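Side-chain contacts in 2-nitrobenzoate nitroreductase (Pseudomonas fluorescens, PDB 4Z85), which probably binds FMN and, as a nitroreductase of the flavoredoxin family, reduces the nitro group of 2-nitrobenzoate: residues A[29-34]-A[39-44]; A[119-124]-A[128-133]. All coordinates share one frame; numbering follows the deposited sequence.

Interaction 1 (A[29-34]-A[39-44])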
loop_
_atom_site.group_PDB
_atom_site.type_symbol
_atom_site.label_atom_id
_atom_site.label_comp_id
_atom_site.label_asym_id
_atom_site.label_seq_id
_atom_site.Cartn_x
_atom_site.Cartn_y
_atom_site.Cartn_z
ATOM N N LEU A 29 0.432 -2.695 11.838
ATOM C CA LEU A 29 0.164 -3.541 12.998
ATOM C C LEU A 29 -0.676 -2.699 13.952
ATOM O O LEU A 29 -0.164 -1.842 14.645
ATOM C CB LEU A 29 1.472 -4.022 13.631
ATOM C CG LEU A 29 1.383 -4.868 14.902
ATOM C CD1 LEU A 29 0.359 -5.980 14.749
ATOM C CD2 LEU A 29 2.775 -5.422 15.198
ATOM N N VAL A 30 -1.978 -2.923 13.910
ATOM C CA VAL A 30 -2.947 -2.085 14.613
ATOM C C VAL A 30 -3.126 -2.562 16.041
ATOM O O VAL A 30 -3.486 -3.727 16.265
ATOM C CB VAL A 30 -4.294 -2.088 13.879
ATOM C CG1 VAL A 30 -5.343 -1.261 14.630
ATOM C CG2 VAL A 30 -4.113 -1.544 12.453
ATOM N N THR A 31 -2.865 -1.668 16.993
ATOM C CA THR A 31 -3.282 -1.905 18.373
ATOM C C THR A 31 -4.563 -1.121 18.659
ATOM O O THR A 31 -4.734 0.026 18.209
ATOM C CB THR A 31 -2.185 -1.534 19.405
ATOM O OG1 THR A 31 -1.592 -0.269 19.091
ATOM C CG2 THR A 31 -1.099 -2.608 19.439
ATOM N N SER A 32 -5.472 -1.773 19.383
ATOM C CA SER A 32 -6.767 -1.185 19.706
ATOM C C SER A 32 -7.190 -1.671 21.093
ATOM O O SER A 32 -6.609 -2.617 21.609
ATOM C CB SER A 32 -7.808 -1.549 18.641
ATOM O OG SER A 32 -7.912 -2.950 18.452
ATOM N N LEU A 33 -8.178 -1.014 21.699
ATOM C CA LEU A 33 -8.670 -1.422 23.021
ATOM C C LEU A 33 -10.129 -1.865 22.988
ATOM O O LEU A 33 -10.960 -1.219 22.352
ATOM C CB LEU A 33 -8.514 -0.278 24.021
ATOM C CG LEU A 33 -7.108 0.185 24.375
ATOM C CD1 LEU A 33 -7.181 1.419 25.262
ATOM C CD2 LEU A 33 -6.355 -0.935 25.070
ATOM N N ASN A 34 -10.451 -2.957 23.679
ATOM C CA ASN A 34 -11.848 -3.381 23.775
ATOM C C ASN A 34 -12.561 -2.719 24.960
ATOM O O ASN A 34 -12.014 -1.811 25.593
ATOM C CB ASN A 34 -11.963 -4.910 23.873
ATOM C CG ASN A 34 -11.424 -5.476 25.183
ATOM O OD1 ASN A 34 -10.983 -4.751 26.071
ATOM N ND2 ASN A 34 -11.477 -6.794 25.305
ATOM N N CYS A 39 -5.946 -4.931 25.254
ATOM C CA CYS A 39 -5.348 -4.472 24.001
ATOM C C CYS A 39 -5.229 -5.587 22.967
ATOM O O CYS A 39 -4.532 -6.582 23.179
ATOM C CB CYS A 39 -3.971 -3.862 24.250
ATOM S SG CYS A 39 -3.170 -3.184 22.736
ATOM N N ASN A 40 -5.906 -5.403 21.839
ATOM C CA ASN A 40 -5.792 -6.324 20.725
ATOM C C ASN A 40 -4.757 -5.795 19.740
ATOM O O ASN A 40 -4.535 -4.586 19.653
ATOM C CB ASN A 40 -7.142 -6.520 20.039
ATOM C CG ASN A 40 -8.127 -7.295 20.900
ATOM O OD1 ASN A 40 -9.178 -6.779 21.282
ATOM N ND2 ASN A 40 -7.793 -8.545 21.195
ATOM N N ALA A 41 -4.106 -6.713 19.032
ATOM C CA ALA A 41 -3.108 -6.348 18.029
ATOM C C ALA A 41 -3.313 -7.222 16.803
ATOM O O ALA A 41 -3.483 -8.435 16.924
ATOM C CB ALA A 41 -1.708 -6.505 18.582
ATOM N N ALA A 42 -3.346 -6.615 15.617
ATOM C CA ALA A 42 -3.564 -7.402 14.406
ATOM C C ALA A 42 -2.917 -6.695 13.219
ATOM O O ALA A 42 -3.048 -5.480 13.088
ATOM C CB ALA A 42 -5.039 -7.619 14.151
ATOM N N PRO A 43 -2.175 -7.445 12.399
ATOM C CA PRO A 43 -1.512 -6.835 11.241
ATOM C C PRO A 43 -2.374 -6.858 9.984
ATOM O O PRO A 43 -3.091 -7.829 9.691
ATOM C CB PRO A 43 -0.277 -7.715 11.044
ATOM C CG PRO A 43 -0.796 -9.089 11.438
ATOM C CD PRO A 43 -1.752 -8.845 12.592
ATOM N N TYR A 44 -2.258 -5.788 9.204
ATOM C CA TYR A 44 -2.999 -5.659 7.948
ATOM C C TYR A 44 -2.109 -5.064 6.874
ATOM O O TYR A 44 -1.493 -4.042 7.120
ATOM C CB TYR A 44 -4.212 -4.749 8.122
ATOM C CG TYR A 44 -5.175 -5.230 9.162
ATOM C CD1 TYR A 44 -6.156 -6.146 8.836
ATOM C CD2 TYR A 44 -5.087 -4.778 10.467
ATOM C CE1 TYR A 44 -7.048 -6.611 9.794
ATOM C CE2 TYR A 44 -5.970 -5.236 11.435
ATOM C CZ TYR A 44 -6.942 -6.149 11.084
ATOM O OH TYR A 44 -7.830 -6.608 12.030
#
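The beta hairpin 28-33/39-52 brings L29-L33 against C39-P43 as antiparallel neighbours, their short axes 4.5 Å apart at 157°. V30 pairs with A42, and S32 with N40, through two backbone hydrogen bonds each, with V30 N 2.9 Å from A42 O. Between these hydrogen-bonded pairs the CA-H groups of T31, C39 and A41 face carbonyl oxygens of the opposite strand, as at A41 CA to V30 O, 3.2 Å. L29, T31, L33, C39, A41 and P43 share one face. With CG anti to the backbone N (chi1 177°), L29 carries CD1 back across the A42-P43 peptide, 3.7 Å from A42 C and 4.1 Å from P43 CB. The SG of C39 swings over T31, 3.8 Å from its CB, while L33 lays CD2 against C39 CB at 3.9 Å. The hairpin forms two adjacent strands of the closed antiparallel barrel of this flavin reductase-like domain, and the backbone bonds of L29 to N90 and T31 to V88, on strand 86-90, close the barrel. Helix 94-103 packs on L29, A41 and P43; helix 77-84 packs on V30 and A42 of the other face. There the V30 methyl CG2 meets the edge of the Y44 ring near its plane, 3.9 Å from CD2. The buried polar ends of this face are satisfied by neighbours: N80 ND2 bonds both S32 OG and N40 OD1, and E113 takes N40 ND2, fixing which way the amide is turned.

Interaction 2 (A[119-124]-A[128-133])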
loop_
_atom_site.group_PDB
_atom_site.type_symbol
_atom_site.label_atom_id
_atom_site.label_comp_id
_atom_site.label_asym_id
_atom_site.label_seq_id
_atom_site.Cartn_x
_atom_site.Cartn_y
_atom_site.Cartn_z
ATOM N N PHE A 119 4.232 -8.683 23.359
ATOM C CA PHE A 119 4.429 -7.267 23.104
ATOM C C PHE A 119 4.234 -6.475 24.393
ATOM O O PHE A 119 3.179 -6.566 25.018
ATOM C CB PHE A 119 3.436 -6.757 22.049
ATOM C CG PHE A 119 3.901 -6.920 20.626
ATOM C CD1 PHE A 119 5.205 -6.632 20.267
ATOM C CD2 PHE A 119 3.015 -7.340 19.646
ATOM C CE1 PHE A 119 5.624 -6.756 18.941
ATOM C CE2 PHE A 119 3.430 -7.485 18.322
ATOM C CZ PHE A 119 4.731 -7.185 17.977
ATOM N N ASP A 120 5.225 -5.687 24.786
ATOM C CA ASP A 120 4.986 -4.693 25.828
ATOM C C ASP A 120 4.326 -3.465 25.204
ATOM O O ASP A 120 4.503 -3.193 24.010
ATOM C CB ASP A 120 6.279 -4.307 26.543
ATOM C CG ASP A 120 6.800 -5.418 27.453
ATOM O OD1 ASP A 120 5.991 -6.020 28.195
ATOM O OD2 ASP A 120 8.020 -5.690 27.425
ATOM N N LEU A 121 3.559 -2.738 26.012
ATOM C CA LEU A 121 2.806 -1.588 25.529
ATOM C C LEU A 121 3.233 -0.303 26.225
ATOM O O LEU A 121 3.540 -0.292 27.422
ATOM C CB LEU A 121 1.307 -1.824 25.719
ATOM C CG LEU A 121 0.775 -3.092 25.053
ATOM C CD1 LEU A 121 -0.626 -3.412 25.533
ATOM C CD2 LEU A 121 0.788 -2.918 23.534
ATOM N N THR A 122 3.262 0.778 25.454
ATOM C CA THR A 122 3.641 2.093 25.949
ATOM C C THR A 122 2.502 3.069 25.680
ATOM O O THR A 122 1.975 3.112 24.572
ATOM C CB THR A 122 4.935 2.597 25.285
ATOM O OG1 THR A 122 6.037 1.787 25.708
ATOM C CG2 THR A 122 5.203 4.044 25.655
ATOM N N PRO A 123 2.105 3.849 26.697
ATOM C CA PRO A 123 0.990 4.784 26.499
ATOM C C PRO A 123 1.203 5.761 25.332
ATOM O O PRO A 123 2.341 6.144 25.030
ATOM C CB PRO A 123 0.934 5.542 27.830
ATOM C CG PRO A 123 1.501 4.590 28.822
ATOM C CD PRO A 123 2.569 3.823 28.097
ATOM N N SER A 124 0.108 6.146 24.681
ATOM C CA SER A 124 0.145 7.189 23.663
ATOM C C SER A 124 -0.088 8.563 24.278
ATOM O O SER A 124 -0.667 8.674 25.357
ATOM C CB SER A 124 -0.897 6.930 22.570
ATOM O OG SER A 124 -0.581 5.773 21.822
ATOM N N ASP A 128 -5.892 7.257 23.928
ATOM C CA ASP A 128 -5.865 6.290 25.023
ATOM C C ASP A 128 -5.235 4.957 24.640
ATOM O O ASP A 128 -4.676 4.260 25.489
ATOM C CB ASP A 128 -7.281 6.050 25.543
ATOM C CG ASP A 128 -7.879 7.286 26.194
ATOM O OD1 ASP A 128 -7.121 8.044 26.842
ATOM O OD2 ASP A 128 -9.101 7.500 26.045
ATOM N N VAL A 129 -5.328 4.595 23.365
ATOM C CA VAL A 129 -4.772 3.325 22.906
ATOM C C VAL A 129 -3.252 3.410 22.911
ATOM O O VAL A 129 -2.681 4.371 22.412
ATOM C CB VAL A 129 -5.280 2.960 21.490
ATOM C CG1 VAL A 129 -4.707 1.615 21.037
ATOM C CG2 VAL A 129 -6.792 2.920 21.469
ATOM N N PRO A 130 -2.590 2.407 23.504
ATOM C CA PRO A 130 -1.133 2.386 23.593
ATOM C C PRO A 130 -0.485 1.864 22.313
ATOM O O PRO A 130 -1.140 1.167 21.537
ATOM C CB PRO A 130 -0.878 1.417 24.744
ATOM C CG PRO A 130 -1.983 0.445 24.624
ATOM C CD PRO A 130 -3.190 1.245 24.183
ATOM N N ARG A 131 0.780 2.210 22.123
ATOM C CA ARG A 131 1.589 1.674 21.044
ATOM C C ARG A 131 2.383 0.484 21.552
ATOM O O ARG A 131 2.486 0.263 22.762
ATOM C CB ARG A 131 2.536 2.732 20.507
ATOM C CG ARG A 131 3.650 3.081 21.478
ATOM C CD ARG A 131 4.662 3.980 20.830
ATOM N NE ARG A 131 5.668 4.488 21.768
ATOM C CZ ARG A 131 6.751 3.816 22.148
ATOM N NH1 ARG A 131 6.972 2.587 21.696
ATOM N NH2 ARG A 131 7.614 4.373 22.989
ATOM N N ILE A 132 2.949 -0.277 20.621
ATOM C CA ILE A 132 3.846 -1.375 20.960
ATOM C C ILE A 132 5.196 -0.800 21.351
ATOM O O ILE A 132 5.732 0.059 20.655
ATOM C CB ILE A 132 3.976 -2.348 19.778
ATOM C CG1 ILE A 132 2.685 -3.166 19.654
ATOM C CG2 ILE A 132 5.202 -3.249 19.937
ATOM C CD1 ILE A 132 2.554 -3.905 18.351
ATOM N N THR A 133 5.737 -1.246 22.488
ATOM C CA THR A 133 6.949 -0.631 23.017
ATOM C C THR A 133 8.100 -0.704 22.013
ATOM O O THR A 133 8.825 0.268 21.824
ATOM C CB THR A 133 7.372 -1.288 24.362
ATOM O OG1 THR A 133 6.308 -1.155 25.308
ATOM C CG2 THR A 133 8.605 -0.609 24.930
HETATM O O HOH W 1 3.881 6.569 22.581
HETATM O O HOH W 2 -2.190 5.619 26.241
#
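The side chains of T122 and R131 run alongside each other in the same direction across the short hairpin 121-122/131-132. R131 CG stands between its own backbone N and carbonyl carbon (chi1 70°), and the chain then runs extended to NE, which slides the guanidinium beneath T122: T122 CB lies 3.8 Å above its plane, over its centre, and CG2 covers the same face near NH2. T133 O lies at the guanidinium edge, in plane, and takes a hydrogen bond from R131 NH1; NE donates to a water that in turn donates to P123 O. Backbone bonds pair T122 with R131, and T133 N bonds D120 O. The side chains of T122 and T133 cross at about a right angle, their OG1 atoms hydrogen-bonded at 3.0 Å. T122 OG1 is anti to its carbonyl carbon (chi1 -68°), which turns the hydroxyl to T133 and leaves CG2 for the guanidinium. At the other end S124 OG donates in the carbonyl plane to V129 O, 2.6 Å away, and a second water joins S124 N to D128 O.

I132 presents two branches to F119. CD1 stands over the ring face in a CH-pi contact, 3.7 Å from the centroid, while CG2 comes within 3.4 Å of F119 CD1. On the L121 side, L121 CB meets P130 CB at 4.0 Å. Y164 adds a cation-pi partner to R131. T133 O, in the plane, and the water on NE together limit rotation of the guanidinium, so its positive charge is probably stabilised by neutral oxygen acceptors and by the Y164 ring, with no carboxylate among the partners named here.

How the interactions relate
The two hairpins follow one another in the chain, and their centres lie 10 Å apart on the same side of its centre. Interaction 2 lies against the T31 face of interaction 1. T31 OG1 is 2.9 Å from P130 O, a probable hydrogen bond, and V129 CG1 packs 3.2 Å from T31 O. Apolar contacts extend the junction: L29 CD2 meets I132 CD1 at 3.5 Å, and C39 CB meets L121 CD1 at 3.6 Å. N90 of strand 86-90 serves both, since its ND2 bonds L29 O and T31 OG1 while its OD1 accepts from I132 N. The small hairpin therefore docks on the sheet face that carries L29, T31 and C39.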